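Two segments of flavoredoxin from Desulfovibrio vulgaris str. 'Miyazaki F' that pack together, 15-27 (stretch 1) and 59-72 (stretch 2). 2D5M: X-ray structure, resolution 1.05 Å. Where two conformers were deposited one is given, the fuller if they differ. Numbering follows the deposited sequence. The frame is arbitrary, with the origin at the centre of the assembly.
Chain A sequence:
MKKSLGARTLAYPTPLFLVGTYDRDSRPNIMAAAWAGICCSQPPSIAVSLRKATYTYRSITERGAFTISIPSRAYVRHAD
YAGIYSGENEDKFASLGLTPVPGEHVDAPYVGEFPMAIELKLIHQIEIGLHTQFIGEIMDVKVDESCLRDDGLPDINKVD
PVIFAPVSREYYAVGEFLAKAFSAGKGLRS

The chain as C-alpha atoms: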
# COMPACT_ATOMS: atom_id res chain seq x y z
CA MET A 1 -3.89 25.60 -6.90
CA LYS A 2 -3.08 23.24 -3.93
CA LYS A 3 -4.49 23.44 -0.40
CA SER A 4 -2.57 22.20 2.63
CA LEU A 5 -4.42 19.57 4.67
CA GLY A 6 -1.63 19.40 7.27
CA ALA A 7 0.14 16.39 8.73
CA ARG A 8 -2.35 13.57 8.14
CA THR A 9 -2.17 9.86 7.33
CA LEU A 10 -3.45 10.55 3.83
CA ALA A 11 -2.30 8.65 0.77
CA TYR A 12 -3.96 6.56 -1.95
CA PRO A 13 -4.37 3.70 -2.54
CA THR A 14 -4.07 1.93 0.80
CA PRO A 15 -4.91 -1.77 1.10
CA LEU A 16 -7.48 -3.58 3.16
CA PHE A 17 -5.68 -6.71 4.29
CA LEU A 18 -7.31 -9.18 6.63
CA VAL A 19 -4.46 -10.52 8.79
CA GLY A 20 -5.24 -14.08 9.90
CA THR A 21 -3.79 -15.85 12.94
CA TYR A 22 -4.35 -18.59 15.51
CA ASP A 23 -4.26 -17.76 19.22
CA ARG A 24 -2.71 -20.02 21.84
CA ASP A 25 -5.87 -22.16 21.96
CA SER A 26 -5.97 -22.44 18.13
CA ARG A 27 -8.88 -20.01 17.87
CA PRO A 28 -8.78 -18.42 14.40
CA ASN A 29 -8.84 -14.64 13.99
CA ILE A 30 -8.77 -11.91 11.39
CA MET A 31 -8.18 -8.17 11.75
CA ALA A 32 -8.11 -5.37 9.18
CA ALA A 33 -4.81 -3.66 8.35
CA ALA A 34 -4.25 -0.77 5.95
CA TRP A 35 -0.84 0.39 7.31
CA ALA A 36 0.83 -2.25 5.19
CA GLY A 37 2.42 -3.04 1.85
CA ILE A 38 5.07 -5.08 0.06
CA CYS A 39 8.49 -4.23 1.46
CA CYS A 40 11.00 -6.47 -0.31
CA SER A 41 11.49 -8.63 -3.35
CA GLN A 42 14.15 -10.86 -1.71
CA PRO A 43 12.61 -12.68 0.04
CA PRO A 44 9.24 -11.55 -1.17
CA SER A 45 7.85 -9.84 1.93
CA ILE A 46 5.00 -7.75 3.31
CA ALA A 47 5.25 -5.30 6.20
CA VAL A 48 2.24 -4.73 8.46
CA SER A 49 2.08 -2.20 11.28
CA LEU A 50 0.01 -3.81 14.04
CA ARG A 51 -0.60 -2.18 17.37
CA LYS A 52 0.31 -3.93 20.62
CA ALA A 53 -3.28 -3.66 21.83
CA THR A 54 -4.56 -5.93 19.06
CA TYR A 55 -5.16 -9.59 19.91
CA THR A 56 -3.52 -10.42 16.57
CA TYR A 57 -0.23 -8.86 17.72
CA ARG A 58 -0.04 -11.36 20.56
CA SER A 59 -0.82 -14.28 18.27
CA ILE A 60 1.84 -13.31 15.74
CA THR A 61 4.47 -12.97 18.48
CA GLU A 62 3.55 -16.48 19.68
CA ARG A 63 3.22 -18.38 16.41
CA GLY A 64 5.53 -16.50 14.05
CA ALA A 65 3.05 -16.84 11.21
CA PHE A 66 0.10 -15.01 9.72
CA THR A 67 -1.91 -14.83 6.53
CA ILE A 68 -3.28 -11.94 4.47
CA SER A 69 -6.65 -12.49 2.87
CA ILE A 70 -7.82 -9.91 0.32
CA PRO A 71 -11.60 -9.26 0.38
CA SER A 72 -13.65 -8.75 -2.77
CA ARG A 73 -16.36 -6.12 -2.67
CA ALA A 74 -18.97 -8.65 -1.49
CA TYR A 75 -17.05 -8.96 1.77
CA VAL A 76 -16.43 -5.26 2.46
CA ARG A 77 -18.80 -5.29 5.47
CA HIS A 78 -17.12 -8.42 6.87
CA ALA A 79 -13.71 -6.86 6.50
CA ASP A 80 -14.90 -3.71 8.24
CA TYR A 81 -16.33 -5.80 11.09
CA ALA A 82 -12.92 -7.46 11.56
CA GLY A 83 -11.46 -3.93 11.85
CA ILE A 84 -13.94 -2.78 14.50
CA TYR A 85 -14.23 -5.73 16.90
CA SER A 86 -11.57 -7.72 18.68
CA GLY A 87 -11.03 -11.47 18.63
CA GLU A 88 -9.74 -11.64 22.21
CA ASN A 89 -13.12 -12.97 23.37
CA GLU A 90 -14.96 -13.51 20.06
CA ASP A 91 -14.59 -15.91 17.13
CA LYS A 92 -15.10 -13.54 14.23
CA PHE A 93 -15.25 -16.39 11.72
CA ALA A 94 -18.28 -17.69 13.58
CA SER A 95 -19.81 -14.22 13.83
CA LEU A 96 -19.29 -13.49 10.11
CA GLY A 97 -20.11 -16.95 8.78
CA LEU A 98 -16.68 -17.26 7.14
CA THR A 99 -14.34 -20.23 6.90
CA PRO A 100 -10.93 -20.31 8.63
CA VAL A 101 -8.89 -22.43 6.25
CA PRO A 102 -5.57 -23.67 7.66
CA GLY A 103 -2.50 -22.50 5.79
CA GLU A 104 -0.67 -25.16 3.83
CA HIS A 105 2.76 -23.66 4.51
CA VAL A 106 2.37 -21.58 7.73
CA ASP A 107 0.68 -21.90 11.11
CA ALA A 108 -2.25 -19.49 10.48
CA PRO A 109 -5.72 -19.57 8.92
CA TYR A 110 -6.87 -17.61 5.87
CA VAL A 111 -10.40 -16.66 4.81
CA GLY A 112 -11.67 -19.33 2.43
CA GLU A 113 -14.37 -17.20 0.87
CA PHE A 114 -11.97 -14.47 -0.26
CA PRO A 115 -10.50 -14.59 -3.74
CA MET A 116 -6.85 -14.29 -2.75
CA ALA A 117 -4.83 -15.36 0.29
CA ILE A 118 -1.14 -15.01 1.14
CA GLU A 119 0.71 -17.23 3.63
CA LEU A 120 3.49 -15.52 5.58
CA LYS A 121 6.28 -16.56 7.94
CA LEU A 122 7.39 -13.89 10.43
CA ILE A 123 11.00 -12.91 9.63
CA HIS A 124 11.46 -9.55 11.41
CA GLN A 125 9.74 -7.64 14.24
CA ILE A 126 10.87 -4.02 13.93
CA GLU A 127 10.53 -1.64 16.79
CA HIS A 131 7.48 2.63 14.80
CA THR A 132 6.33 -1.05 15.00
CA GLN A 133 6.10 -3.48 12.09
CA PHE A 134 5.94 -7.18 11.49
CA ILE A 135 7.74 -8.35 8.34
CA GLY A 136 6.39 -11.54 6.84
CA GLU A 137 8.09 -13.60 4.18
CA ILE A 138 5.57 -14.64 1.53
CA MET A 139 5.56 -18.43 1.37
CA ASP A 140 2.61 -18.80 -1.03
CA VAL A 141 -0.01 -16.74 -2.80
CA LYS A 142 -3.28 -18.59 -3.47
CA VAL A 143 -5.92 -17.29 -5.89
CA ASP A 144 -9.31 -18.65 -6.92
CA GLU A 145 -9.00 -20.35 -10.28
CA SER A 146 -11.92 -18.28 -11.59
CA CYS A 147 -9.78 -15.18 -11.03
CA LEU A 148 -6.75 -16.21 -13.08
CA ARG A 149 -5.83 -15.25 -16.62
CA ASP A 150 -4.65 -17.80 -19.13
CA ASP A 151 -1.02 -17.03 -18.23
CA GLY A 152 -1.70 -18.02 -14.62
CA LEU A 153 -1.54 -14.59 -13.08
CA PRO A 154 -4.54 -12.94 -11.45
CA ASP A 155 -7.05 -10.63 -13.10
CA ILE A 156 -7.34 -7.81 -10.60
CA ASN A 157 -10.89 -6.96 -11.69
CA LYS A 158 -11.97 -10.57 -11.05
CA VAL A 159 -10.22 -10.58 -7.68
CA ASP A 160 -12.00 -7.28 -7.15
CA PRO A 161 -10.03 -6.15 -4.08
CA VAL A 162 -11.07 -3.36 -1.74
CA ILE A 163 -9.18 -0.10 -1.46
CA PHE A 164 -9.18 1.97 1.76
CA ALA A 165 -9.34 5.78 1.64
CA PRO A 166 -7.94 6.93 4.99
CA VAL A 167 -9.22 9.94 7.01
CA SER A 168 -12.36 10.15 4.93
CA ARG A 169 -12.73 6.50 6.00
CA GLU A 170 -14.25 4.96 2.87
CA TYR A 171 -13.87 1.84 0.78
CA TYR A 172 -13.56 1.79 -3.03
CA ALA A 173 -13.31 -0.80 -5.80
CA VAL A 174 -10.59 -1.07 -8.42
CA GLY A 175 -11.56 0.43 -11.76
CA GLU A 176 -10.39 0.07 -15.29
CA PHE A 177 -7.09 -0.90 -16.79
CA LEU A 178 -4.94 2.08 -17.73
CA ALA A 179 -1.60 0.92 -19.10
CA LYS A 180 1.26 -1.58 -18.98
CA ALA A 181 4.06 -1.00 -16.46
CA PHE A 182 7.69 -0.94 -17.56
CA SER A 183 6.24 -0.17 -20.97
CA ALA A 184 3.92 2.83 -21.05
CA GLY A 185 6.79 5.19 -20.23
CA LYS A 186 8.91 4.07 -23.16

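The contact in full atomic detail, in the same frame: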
# COMPACT_ATOMS: atom_id res chain seq x y z
N PRO A 15 -4.25 -0.46 1.19
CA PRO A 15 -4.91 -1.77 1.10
C PRO A 15 -5.87 -1.98 2.24
O PRO A 15 -5.95 -1.26 3.24
CB PRO A 15 -3.73 -2.72 1.15
CG PRO A 15 -2.77 -2.04 2.06
CD PRO A 15 -2.88 -0.58 1.74
N LEU A 16 -6.62 -3.08 2.10
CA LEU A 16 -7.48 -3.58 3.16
C LEU A 16 -7.17 -5.05 3.30
O LEU A 16 -7.83 -5.93 2.73
CB LEU A 16 -9.00 -3.33 2.87
CG LEU A 16 -9.96 -3.76 3.99
CD1 LEU A 16 -9.70 -2.97 5.24
CD2 LEU A 16 -11.40 -3.64 3.53
N PHE A 17 -6.10 -5.35 4.04
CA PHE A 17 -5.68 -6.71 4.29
C PHE A 17 -6.37 -7.27 5.52
O PHE A 17 -6.35 -6.66 6.56
CB PHE A 17 -4.17 -6.72 4.53
CG PHE A 17 -3.31 -6.36 3.30
CD1 PHE A 17 -2.00 -5.93 3.52
CD2 PHE A 17 -3.76 -6.45 1.98
CE1 PHE A 17 -1.12 -5.65 2.50
CE2 PHE A 17 -2.84 -6.16 0.94
CZ PHE A 17 -1.54 -5.78 1.18
N LEU A 18 -6.87 -8.51 5.43
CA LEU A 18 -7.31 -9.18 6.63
C LEU A 18 -6.20 -10.13 7.10
O LEU A 18 -5.86 -11.12 6.43
CB LEU A 18 -8.61 -9.94 6.49
CG LEU A 18 -9.84 -9.01 6.43
CD1 LEU A 18 -9.86 -8.27 5.10
CD2 LEU A 18 -11.10 -9.80 6.74
N VAL A 19 -5.59 -9.79 8.23
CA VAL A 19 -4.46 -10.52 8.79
C VAL A 19 -5.00 -11.63 9.65
O VAL A 19 -5.73 -11.38 10.63
CB VAL A 19 -3.58 -9.58 9.62
CG1 VAL A 19 -2.44 -10.36 10.23
CG2 VAL A 19 -3.01 -8.44 8.76
N GLY A 20 -4.69 -12.88 9.27
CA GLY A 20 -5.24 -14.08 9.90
C GLY A 20 -4.22 -14.75 10.78
O GLY A 20 -3.04 -14.89 10.41
N THR A 21 -4.64 -15.21 11.96
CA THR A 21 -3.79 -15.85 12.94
C THR A 21 -4.57 -16.90 13.75
O THR A 21 -5.79 -16.94 13.73
CB THR A 21 -3.24 -14.83 13.95
OG1 THR A 21 -4.32 -14.15 14.60
CG2 THR A 21 -2.25 -13.83 13.33
N TYR A 22 -3.82 -17.75 14.44
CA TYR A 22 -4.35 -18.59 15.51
C TYR A 22 -3.84 -18.10 16.86
O TYR A 22 -2.64 -17.81 17.00
CB TYR A 22 -3.90 -20.05 15.33
CG TYR A 22 -4.50 -20.79 14.19
CD1 TYR A 22 -5.84 -20.99 14.05
CD2 TYR A 22 -3.64 -21.33 13.19
CE1 TYR A 22 -6.38 -21.69 12.97
CE2 TYR A 22 -4.18 -22.02 12.12
CZ TYR A 22 -5.55 -22.22 12.02
OH TYR A 22 -6.03 -22.89 10.94
N ASP A 23 -4.71 -18.03 17.87
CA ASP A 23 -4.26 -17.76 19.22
C ASP A 23 -3.72 -19.02 19.86
O ASP A 23 -3.59 -20.08 19.24
CB ASP A 23 -5.33 -17.05 20.05
CG ASP A 23 -6.39 -17.96 20.67
OD1 ASP A 23 -6.44 -19.17 20.39
OD2 ASP A 23 -7.20 -17.39 21.43
N ARG A 24 -3.36 -18.91 21.13
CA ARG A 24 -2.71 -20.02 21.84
C ARG A 24 -3.59 -21.25 21.98
O ARG A 24 -3.02 -22.35 22.14
CB ARG A 24 -2.20 -19.55 23.18
CG ARG A 24 -3.34 -19.19 24.15
CD ARG A 24 -2.72 -18.33 25.30
NE ARG A 24 -3.74 -17.86 26.22
CZ ARG A 24 -4.54 -16.86 25.94
NH1 ARG A 24 -4.49 -16.14 24.82
NH2 ARG A 24 -5.46 -16.50 26.86
N ASP A 25 -4.88 -21.07 21.89
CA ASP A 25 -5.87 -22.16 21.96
C ASP A 25 -6.38 -22.53 20.57
O ASP A 25 -7.37 -23.23 20.50
CB ASP A 25 -7.02 -21.72 22.86
CG ASP A 25 -6.56 -21.53 24.30
OD1 ASP A 25 -5.95 -22.53 24.74
OD2 ASP A 25 -6.79 -20.45 24.90
N SER A 26 -5.68 -22.10 19.53
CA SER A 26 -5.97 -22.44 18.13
C SER A 26 -7.26 -21.82 17.67
O SER A 26 -7.88 -22.24 16.67
CB SER A 26 -5.97 -23.96 17.91
OG SER A 26 -4.67 -24.48 18.14
N ARG A 27 -7.73 -20.76 18.35
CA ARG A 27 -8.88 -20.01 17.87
C ARG A 27 -8.47 -19.14 16.69
O ARG A 27 -7.50 -18.38 16.81
CB ARG A 27 -9.46 -19.13 19.00
CG ARG A 27 -9.84 -19.89 20.23
CD ARG A 27 -10.20 -19.07 21.44
NE ARG A 27 -11.15 -18.00 21.18
CZ ARG A 27 -10.96 -16.68 21.13
NH1 ARG A 27 -9.79 -16.10 21.33
NH2 ARG A 27 -12.00 -15.87 20.89
N SER A 59 -0.88 -13.00 18.98
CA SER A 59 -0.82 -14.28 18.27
C SER A 59 0.37 -14.36 17.32
O SER A 59 1.01 -15.42 17.22
CB SER A 59 -2.13 -14.51 17.50
OG SER A 59 -3.18 -14.64 18.44
N ILE A 60 0.71 -13.27 16.64
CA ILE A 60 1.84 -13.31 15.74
C ILE A 60 3.12 -13.48 16.52
O ILE A 60 4.02 -14.24 16.11
CB ILE A 60 1.92 -12.05 14.83
CG1 ILE A 60 0.73 -12.02 13.89
CG2 ILE A 60 3.26 -12.00 14.10
CD1 ILE A 60 0.64 -10.79 13.01
N THR A 61 3.27 -12.81 17.66
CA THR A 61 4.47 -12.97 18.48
C THR A 61 4.60 -14.40 18.96
O THR A 61 5.71 -14.91 19.11
CB THR A 61 4.57 -12.01 19.67
OG1 THR A 61 3.57 -12.26 20.64
CG2 THR A 61 4.45 -10.55 19.26
N GLU A 62 3.52 -15.11 19.17
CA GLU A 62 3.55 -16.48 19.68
C GLU A 62 3.78 -17.50 18.58
O GLU A 62 4.49 -18.46 18.82
CB GLU A 62 2.18 -16.76 20.36
CG GLU A 62 2.01 -16.01 21.67
CD GLU A 62 0.65 -16.12 22.31
OE1 GLU A 62 -0.31 -16.57 21.61
OE2 GLU A 62 0.52 -15.68 23.51
N ARG A 63 3.14 -17.35 17.43
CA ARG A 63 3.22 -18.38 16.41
C ARG A 63 4.17 -18.10 15.28
O ARG A 63 4.55 -19.00 14.51
CB ARG A 63 1.84 -18.66 15.82
CG ARG A 63 1.07 -19.52 16.88
CD ARG A 63 -0.19 -20.03 16.25
NE ARG A 63 -1.02 -20.63 17.26
CZ ARG A 63 -1.07 -21.90 17.56
NH1 ARG A 63 -0.32 -22.80 16.94
NH2 ARG A 63 -1.86 -22.27 18.54
N GLY A 64 4.57 -16.82 15.13
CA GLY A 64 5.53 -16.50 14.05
C GLY A 64 4.99 -16.70 12.67
O GLY A 64 5.77 -16.98 11.75
N ALA A 65 3.70 -16.56 12.47
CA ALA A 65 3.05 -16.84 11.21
C ALA A 65 1.73 -16.07 11.15
O ALA A 65 1.08 -15.89 12.16
CB ALA A 65 2.73 -18.33 11.11
N PHE A 66 1.36 -15.66 9.93
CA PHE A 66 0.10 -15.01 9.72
C PHE A 66 -0.23 -15.14 8.23
O PHE A 66 0.63 -15.44 7.41
CB PHE A 66 0.10 -13.55 10.14
CG PHE A 66 1.12 -12.63 9.49
CD1 PHE A 66 0.73 -11.83 8.40
CD2 PHE A 66 2.40 -12.51 9.95
CE1 PHE A 66 1.63 -10.92 7.85
CE2 PHE A 66 3.32 -11.65 9.34
CZ PHE A 66 2.94 -10.84 8.29
N THR A 67 -1.49 -14.92 7.90
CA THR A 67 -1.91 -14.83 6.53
C THR A 67 -2.45 -13.42 6.25
O THR A 67 -2.76 -12.69 7.17
CB THR A 67 -3.03 -15.85 6.19
OG1 THR A 67 -4.18 -15.46 6.93
CG2 THR A 67 -2.59 -17.25 6.50
N ILE A 68 -2.55 -13.09 4.96
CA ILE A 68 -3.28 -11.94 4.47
C ILE A 68 -4.31 -12.46 3.49
O ILE A 68 -3.96 -13.06 2.49
CB ILE A 68 -2.34 -10.90 3.87
CG1 ILE A 68 -1.53 -10.22 4.98
CG2 ILE A 68 -3.13 -9.89 3.00
CD1 ILE A 68 -0.38 -9.38 4.50
N SER A 69 -5.56 -12.17 3.79
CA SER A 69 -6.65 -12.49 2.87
C SER A 69 -7.19 -11.18 2.32
O SER A 69 -7.39 -10.21 3.06
CB SER A 69 -7.75 -13.27 3.59
OG SER A 69 -7.30 -14.47 4.14
N ILE A 70 -7.42 -11.15 1.00
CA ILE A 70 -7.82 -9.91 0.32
C ILE A 70 -9.31 -10.02 0.00
O ILE A 70 -9.70 -10.89 -0.76
CB ILE A 70 -6.96 -9.70 -0.91
CG1 ILE A 70 -5.49 -9.52 -0.47
CG2 ILE A 70 -7.43 -8.53 -1.73
CD1 ILE A 70 -4.45 -9.13 -1.40
N PRO A 71 -10.13 -9.15 0.62
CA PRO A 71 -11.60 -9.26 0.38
C PRO A 71 -11.92 -8.72 -1.02
O PRO A 71 -11.33 -7.75 -1.50
CB PRO A 71 -12.21 -8.36 1.42
CG PRO A 71 -11.13 -7.35 1.68
CD PRO A 71 -9.79 -8.08 1.54
N SER A 72 -12.94 -9.28 -1.63
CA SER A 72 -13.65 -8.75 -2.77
C SER A 72 -14.77 -7.85 -2.24
O SER A 72 -15.07 -7.81 -1.03
CB SER A 72 -14.23 -9.81 -3.66
OG SER A 72 -15.09 -10.61 -2.91
O HOH W 1 -6.32 -13.87 6.56
O HOH W 2 -5.44 -14.12 17.14
O HOH W 3 -0.99 -17.58 13.51
O HOH W 4 -0.82 -18.13 19.35
O HOH W 5 -2.84 -16.29 22.42

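Stretch 2 meets stretch 1 first through the last turn of a helix and then through a strand. Together the two stretches bury 870 Å² of surface.

Ser59 points toward stretch 1 and is buried there. Its small side chain sits against the Tyr22 and Asp23 backbone: Ser59 CB lies 3.4 Å from Tyr22 O, and Ser59 OG lies 3.4 Å from Asp23 CA. Water 2 links Ser59 OG (2.7 Å) to Thr21 OG1 (2.8 Å). Ile60 starts sideways, but its end comes nearer. Ile60 CG1 is 3.5 Å from Thr21 CG2, so the threonine offers its methyl to the isoleucine and its hydroxyl to the water.

Glu62 is exposed and works through water. Glu62 OE1 accepts from water 4 (2.8 Å), which also donates to Tyr22 O, and from water 5 (2.7 Å), which accepts from Arg24 N and NH1.

Arg63 has the largest covered area, 91 Å². Its extended side chain reaches the turn from Asp23 to Ser26. Arg63 NH2 donates to Asp23 O at 2.9 Å, and Arg63 NE donates to the same Asp23 O at 3.3 Å. A weak bond joins Arg63 NE to Tyr22 O, also at 3.3 Å. Both carbonyls lie at the guanidinium edge, where its N-H groups point. The Asp23 carboxylate bonds within stretch 1: Asp23 OD1 accepts from Asp25 N at 2.9 Å, and Asp23 OD2 forms a salt bridge with Arg27 NH1 at 2.9 Å.

Gly64 leaves the helix with positive phi, which favours glycine. Water 3 donates to Ala65 O (3.0 Å) and accepts from Tyr22 N.

The strand runs antiparallel to strand 17-22. The paired residues are buried, which suits apolar Val19 and Ile68. Phe66 CD1 lies 3.9 Å from Val19 CG1. Thr67 pairs with Gly20: Thr67 N donates to Gly20 O at 3.0 Å, and Gly20 N to Thr67 O at 2.9 Å. Glycine fits here because an ideal CB would clash with Thr67 OG1, at 2.5 Å.

Ile68 pairs with Val19 without hydrogen bonds between them, their side chains on the same face of the sheet. Ile68 CG2 sits over one face of the Phe17 ring, 3.5 Å from Phe17 CG, in a CH-pi contact.

Ser69 pairs with Leu18. Ser69 N donates to Leu18 O at 2.9 Å, and Leu18 N to Ser69 O at 3.0 Å. Water 1 bonds to Leu18 O (2.8 Å), Thr67 OG1 (2.7 Å) and Ser69 OG (2.7 Å).

Ile70 CD1 reaches Phe17 CE2 at 4.1 Å. Pro71 closes the contact with an apolar ring: Pro71 CD lies 3.6 Å from Leu18 CD1.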